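Local coordinates for 16S rRNA processing protein (Pseudomonas aeruginosa, PDB 2F1L) that probably serves as an accessory factor in the final step of 30S ribosomal subunit assembly, needed for efficient processing of 16S rRNA, at residues W54-V68 with K75-R87. Sequence-based numbering, arbitrary orientation.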
loop_
_atom_site.group_PDB
_atom_site.type_symbol
_atom_site.label_atom_id
_atom_site.label_comp_id
_atom_site.label_asym_id
_atom_site.label_seq_id
_atom_site.Cartn_x
_atom_site.Cartn_y
_atom_site.Cartn_z
ATOM N N TRP A 54 -5.143 17.857 -16.291
ATOM C CA TRP A 54 -3.869 17.239 -16.049
ATOM C C TRP A 54 -2.709 18.164 -16.433
ATOM O O TRP A 54 -2.617 18.629 -17.571
ATOM C CB TRP A 54 -3.827 15.959 -16.889
ATOM C CG TRP A 54 -4.667 14.852 -16.333
ATOM C CD1 TRP A 54 -5.597 14.938 -15.345
ATOM C CD2 TRP A 54 -4.617 13.501 -16.719
ATOM N NE1 TRP A 54 -6.112 13.721 -15.081
ATOM C CE2 TRP A 54 -5.543 12.814 -15.933
ATOM C CE3 TRP A 54 -3.878 12.799 -17.657
ATOM C CZ2 TRP A 54 -5.741 11.437 -16.042
ATOM C CZ3 TRP A 54 -4.097 11.445 -17.782
ATOM C CH2 TRP A 54 -5.016 10.777 -16.981
ATOM N N THR A 55 -1.824 18.428 -15.486
ATOM C CA THR A 55 -0.621 19.164 -15.771
ATOM C C THR A 55 0.478 18.150 -16.026
ATOM O O THR A 55 0.975 17.521 -15.098
ATOM C CB THR A 55 -0.226 20.022 -14.590
ATOM O OG1 THR A 55 -1.334 20.850 -14.233
ATOM C CG2 THR A 55 0.972 20.889 -14.923
ATOM N N LEU A 56 0.861 17.970 -17.280
ATOM C CA LEU A 56 1.830 16.950 -17.594
ATOM C C LEU A 56 3.214 17.534 -17.513
ATOM O O LEU A 56 3.445 18.646 -17.987
ATOM C CB LEU A 56 1.569 16.398 -18.974
ATOM C CG LEU A 56 0.159 15.843 -19.172
ATOM C CD1 LEU A 56 0.034 15.387 -20.619
ATOM C CD2 LEU A 56 -0.146 14.698 -18.172
ATOM N N ARG A 57 4.134 16.790 -16.918
ATOM C CA ARG A 57 5.488 17.250 -16.793
ATOM C C ARG A 57 6.469 16.152 -17.098
ATOM O O ARG A 57 6.380 15.090 -16.502
ATOM C CB ARG A 57 5.735 17.704 -15.375
ATOM C CG ARG A 57 7.103 18.341 -15.191
ATOM C CD ARG A 57 7.254 18.783 -13.789
ATOM N NE ARG A 57 7.348 17.640 -12.899
ATOM C CZ ARG A 57 6.944 17.631 -11.631
ATOM N NH1 ARG A 57 6.384 18.699 -11.069
ATOM N NH2 ARG A 57 7.085 16.531 -10.916
ATOM N N ARG A 58 7.400 16.420 -18.018
ATOM C CA ARG A 58 8.470 15.490 -18.362
ATOM C C ARG A 58 9.783 16.251 -18.544
ATOM O O ARG A 58 9.829 17.186 -19.318
ATOM C CB ARG A 58 8.141 14.774 -19.666
ATOM C CG ARG A 58 9.149 13.694 -20.015
ATOM C CD ARG A 58 9.459 13.621 -21.495
ATOM N NE ARG A 58 8.382 12.905 -22.127
ATOM C CZ ARG A 58 7.602 13.367 -23.088
ATOM N NH1 ARG A 58 7.784 14.569 -23.618
ATOM N NH2 ARG A 58 6.611 12.594 -23.533
ATOM N N ASP A 59 10.848 15.836 -17.856
ATOM C CA ASP A 59 12.151 16.539 -17.910
ATOM C C ASP A 59 11.991 18.054 -17.797
ATOM O O ASP A 59 12.524 18.796 -18.614
ATOM C CB ASP A 59 12.912 16.220 -19.212
ATOM C CG ASP A 59 13.157 14.736 -19.396
ATOM O OD1 ASP A 59 13.698 14.110 -18.460
ATOM O OD2 ASP A 59 12.801 14.194 -20.475
ATOM N N GLY A 60 11.235 18.513 -16.805
ATOM C CA GLY A 60 10.965 19.942 -16.674
ATOM C C GLY A 60 10.343 20.630 -17.889
ATOM O O GLY A 60 10.362 21.829 -17.995
ATOM N N GLU A 61 9.815 19.866 -18.824
ATOM C CA GLU A 61 8.947 20.389 -19.864
ATOM C C GLU A 61 7.512 20.206 -19.329
ATOM O O GLU A 61 7.098 19.073 -19.045
ATOM C CB GLU A 61 9.203 19.599 -21.143
ATOM C CG GLU A 61 8.214 19.780 -22.258
ATOM C CD GLU A 61 8.044 18.514 -23.118
ATOM O OE1 GLU A 61 9.017 17.696 -23.278
ATOM O OE2 GLU A 61 6.903 18.369 -23.628
ATOM N N ILE A 62 6.802 21.322 -19.124
ATOM C CA ILE A 62 5.412 21.324 -18.621
ATOM C C ILE A 62 4.428 21.408 -19.770
ATOM O O ILE A 62 4.794 21.801 -20.844
ATOM C CB ILE A 62 5.186 22.477 -17.652
ATOM C CG1 ILE A 62 5.968 22.187 -16.373
ATOM C CG2 ILE A 62 3.693 22.684 -17.330
ATOM N N ARG A 63 3.186 20.984 -19.552
ATOM C CA ARG A 63 2.189 20.855 -20.632
ATOM C C ARG A 63 0.829 20.449 -20.042
ATOM O O ARG A 63 0.777 19.752 -19.030
ATOM C CB ARG A 63 2.687 19.835 -21.661
ATOM C CG ARG A 63 1.613 19.245 -22.532
ATOM C CD ARG A 63 2.167 18.207 -23.511
ATOM N NE ARG A 63 1.319 18.176 -24.700
ATOM C CZ ARG A 63 1.626 17.596 -25.859
ATOM N NH1 ARG A 63 2.772 16.937 -26.043
ATOM N NH2 ARG A 63 0.754 17.668 -26.846
ATOM N N GLN A 64 -0.256 20.886 -20.673
ATOM C CA GLN A 64 -1.613 20.769 -20.130
ATOM C C GLN A 64 -2.418 19.785 -20.917
ATOM O O GLN A 64 -2.314 19.762 -22.121
ATOM C CB GLN A 64 -2.336 22.113 -20.216
ATOM C CG GLN A 64 -1.713 23.209 -19.374
ATOM C CD GLN A 64 -1.606 22.814 -17.903
ATOM O OE1 GLN A 64 -2.506 22.150 -17.356
ATOM N NE2 GLN A 64 -0.498 23.196 -17.259
ATOM N N ALA A 65 -3.234 18.980 -20.241
ATOM C CA ALA A 65 -4.106 18.029 -20.916
ATOM C C ALA A 65 -5.438 17.896 -20.193
ATOM O O ALA A 65 -5.514 18.128 -18.987
ATOM C CB ALA A 65 -3.436 16.710 -21.007
ATOM N N GLU A 66 -6.485 17.554 -20.951
ATOM C CA GLU A 66 -7.842 17.345 -20.417
ATOM C C GLU A 66 -8.273 15.901 -20.545
ATOM O O GLU A 66 -8.279 15.345 -21.640
ATOM C CB GLU A 66 -8.871 18.198 -21.155
ATOM C CG GLU A 66 -8.623 19.675 -20.960
ATOM C CD GLU A 66 -9.897 20.504 -20.888
ATOM O OE1 GLU A 66 -10.608 20.496 -19.833
ATOM O OE2 GLU A 66 -10.149 21.176 -21.900
ATOM N N LEU A 67 -8.669 15.325 -19.423
ATOM C CA LEU A 67 -9.166 13.959 -19.338
ATOM C C LEU A 67 -10.615 13.949 -19.759
ATOM O O LEU A 67 -11.459 14.561 -19.109
ATOM C CB LEU A 67 -9.080 13.479 -17.882
ATOM C CG LEU A 67 -9.627 12.074 -17.622
ATOM C CD1 LEU A 67 -8.754 11.082 -18.295
ATOM C CD2 LEU A 67 -9.699 11.758 -16.136
ATOM N N VAL A 68 -10.912 13.243 -20.838
ATOM C CA VAL A 68 -12.286 13.075 -21.293
ATOM C C VAL A 68 -12.938 11.984 -20.486
ATOM O O VAL A 68 -13.957 12.191 -19.924
ATOM C CB VAL A 68 -12.349 12.680 -22.763
ATOM C CG1 VAL A 68 -13.806 12.377 -23.170
ATOM C CG2 VAL A 68 -11.750 13.804 -23.612
ATOM N N LYS A 75 -5.010 -3.177 -12.445
ATOM C CA LYS A 75 -4.507 -2.133 -11.567
ATOM C C LYS A 75 -3.853 -0.994 -12.345
ATOM O O LYS A 75 -3.312 -0.107 -11.758
ATOM C CB LYS A 75 -3.549 -2.730 -10.553
ATOM C CG LYS A 75 -4.208 -3.737 -9.589
ATOM C CD LYS A 75 -5.008 -3.047 -8.519
ATOM C CE LYS A 75 -4.137 -2.555 -7.369
ATOM N NZ LYS A 75 -3.454 -3.724 -6.694
ATOM N N VAL A 76 -3.917 -0.995 -13.666
ATOM C CA VAL A 76 -3.542 0.205 -14.419
ATOM C C VAL A 76 -4.769 0.861 -14.976
ATOM O O VAL A 76 -5.836 0.239 -15.016
ATOM C CB VAL A 76 -2.660 -0.100 -15.619
ATOM C CG1 VAL A 76 -1.307 -0.693 -15.157
ATOM C CG2 VAL A 76 -3.384 -1.043 -16.618
ATOM N N LEU A 77 -4.615 2.090 -15.461
ATOM C CA LEU A 77 -5.721 2.798 -16.031
ATOM C C LEU A 77 -5.509 3.037 -17.514
ATOM O O LEU A 77 -4.370 3.154 -17.956
ATOM C CB LEU A 77 -5.866 4.145 -15.377
ATOM C CG LEU A 77 -6.585 4.185 -14.040
ATOM C CD1 LEU A 77 -5.671 3.646 -12.975
ATOM C CD2 LEU A 77 -6.957 5.640 -13.686
ATOM N N ALA A 78 -6.613 3.161 -18.254
ATOM C CA ALA A 78 -6.611 3.728 -19.615
ATOM C C ALA A 78 -7.375 5.046 -19.603
ATOM O O ALA A 78 -8.468 5.158 -19.038
ATOM C CB ALA A 78 -7.231 2.763 -20.627
ATOM N N ALA A 79 -6.790 6.037 -20.241
ATOM C CA ALA A 79 -7.293 7.386 -20.191
ATOM C C ALA A 79 -7.388 7.937 -21.603
ATOM O O ALA A 79 -6.481 7.721 -22.396
ATOM C CB ALA A 79 -6.356 8.222 -19.394
ATOM N N LYS A 80 -8.501 8.614 -21.891
ATOM C CA LYS A 80 -8.725 9.290 -23.151
ATOM C C LYS A 80 -8.559 10.775 -22.898
ATOM O O LYS A 80 -9.293 11.350 -22.101
ATOM C CB LYS A 80 -10.132 8.983 -23.695
ATOM C CG LYS A 80 -10.481 9.608 -25.081
ATOM C CD LYS A 80 -9.750 8.912 -26.248
ATOM C CE LYS A 80 -9.995 9.578 -27.632
ATOM N NZ LYS A 80 -9.804 11.039 -27.542
ATOM N N LEU A 81 -7.582 11.383 -23.569
ATOM C CA LEU A 81 -7.327 12.824 -23.462
ATOM C C LEU A 81 -7.903 13.569 -24.666
ATOM O O LEU A 81 -7.919 13.057 -25.794
ATOM C CB LEU A 81 -5.836 13.105 -23.338
ATOM C CG LEU A 81 -5.089 12.270 -22.291
ATOM C CD1 LEU A 81 -3.652 12.689 -22.285
ATOM C CD2 LEU A 81 -5.695 12.425 -20.919
ATOM N N LYS A 82 -8.366 14.795 -24.419
ATOM C CA LYS A 82 -9.096 15.533 -25.435
ATOM C C LYS A 82 -8.158 15.795 -26.583
ATOM O O LYS A 82 -7.035 16.210 -26.375
ATOM C CB LYS A 82 -9.678 16.844 -24.893
ATOM C CG LYS A 82 -10.586 17.519 -25.895
ATOM C CD LYS A 82 -11.368 18.672 -25.312
ATOM C CE LYS A 82 -12.122 19.359 -26.419
ATOM N NZ LYS A 82 -12.428 20.766 -26.059
ATOM N N GLY A 83 -8.620 15.489 -27.790
ATOM C CA GLY A 83 -7.855 15.734 -29.010
ATOM C C GLY A 83 -6.662 14.825 -29.254
ATOM O O GLY A 83 -5.851 15.105 -30.136
ATOM N N LEU A 84 -6.553 13.744 -28.490
ATOM C CA LEU A 84 -5.516 12.727 -28.703
ATOM C C LEU A 84 -6.237 11.484 -29.234
ATOM O O LEU A 84 -6.781 10.684 -28.468
ATOM C CB LEU A 84 -4.763 12.458 -27.383
ATOM C CG LEU A 84 -3.632 11.446 -27.336
ATOM C CD1 LEU A 84 -2.580 11.814 -28.334
ATOM C CD2 LEU A 84 -3.005 11.396 -25.987
ATOM N N ASP A 85 -6.260 11.345 -30.558
ATOM C CA ASP A 85 -7.109 10.346 -31.223
ATOM C C ASP A 85 -6.433 9.262 -32.052
ATOM O O ASP A 85 -7.110 8.567 -32.793
ATOM C CB ASP A 85 -8.149 11.067 -32.060
ATOM C CG ASP A 85 -8.924 12.066 -31.249
ATOM O OD1 ASP A 85 -9.435 11.708 -30.168
ATOM O OD2 ASP A 85 -9.019 13.221 -31.679
ATOM N N ASP A 86 -5.119 9.084 -31.946
ATOM C CA ASP A 86 -4.514 7.818 -32.440
ATOM C C ASP A 86 -3.294 7.392 -31.672
ATOM O O ASP A 86 -2.636 8.181 -30.984
ATOM C CB ASP A 86 -4.136 7.914 -33.908
ATOM C CG ASP A 86 -2.996 8.836 -34.118
ATOM O OD1 ASP A 86 -3.243 10.035 -34.020
ATOM O OD2 ASP A 86 -1.864 8.366 -34.297
ATOM N N ARG A 87 -2.982 6.116 -31.832
ATOM C CA ARG A 87 -1.907 5.476 -31.056
ATOM C C ARG A 87 -0.580 6.156 -31.273
ATOM O O ARG A 87 0.221 6.214 -30.381
ATOM C CB ARG A 87 -1.824 3.999 -31.424
ATOM C CG ARG A 87 -0.785 3.140 -30.671
ATOM C CD ARG A 87 -0.754 1.793 -31.342
ATOM N NE ARG A 87 0.088 0.796 -30.694
ATOM C CZ ARG A 87 -0.262 0.108 -29.620
ATOM N NH1 ARG A 87 -1.428 0.293 -29.022
ATOM N NH2 ARG A 87 0.550 -0.795 -29.150
HETATM O O HOH W 1 -5.996 17.210 -23.775
#
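Leu81 and Trp54 meet at about a right angle, the leucine's CD2 methyl packing 3.7 Å from CZ3 on the indole's six-membered ring. With CG anti to its own carbonyl carbon (chi1 -49°), Leu81 sends one branch, CD2, to the tryptophan and the other, CD1, toward Ala65 CB. Ala79 CB closes in on the far end of the same ring, 3.8 Å from CH2, and also touches Leu67 CD1, while Leu67 CB lies over one indole face, displaced toward its rim. Ile98 of strand 97-101 also packs on Trp54; Trp54, Leu67, Ala79 and Leu81 are buried, Ala65 only partly.

The backbones flank the Leu67–Leu81 non-hydrogen-bonded pair with two bonds, Lys82 N to Glu66 O and Val68 N to Lys80 O, each 2.8 Å.

On the other side the packing thins. Val68 CG2 rests 3.9 Å from Lys82 CB, and the opposite charges of Glu66 OE2 and Lys82 NZ, 4.8 Å apart, may attract weakly at most. A water joins Glu66 N to Lys82 O beyond the last direct bond.

Segments 61-68 and 76-81, their axes at 117°, belong to a strongly twisted β-hairpin, one side apolar, in the curled antiparallel sheet of the RimM N-terminal domain.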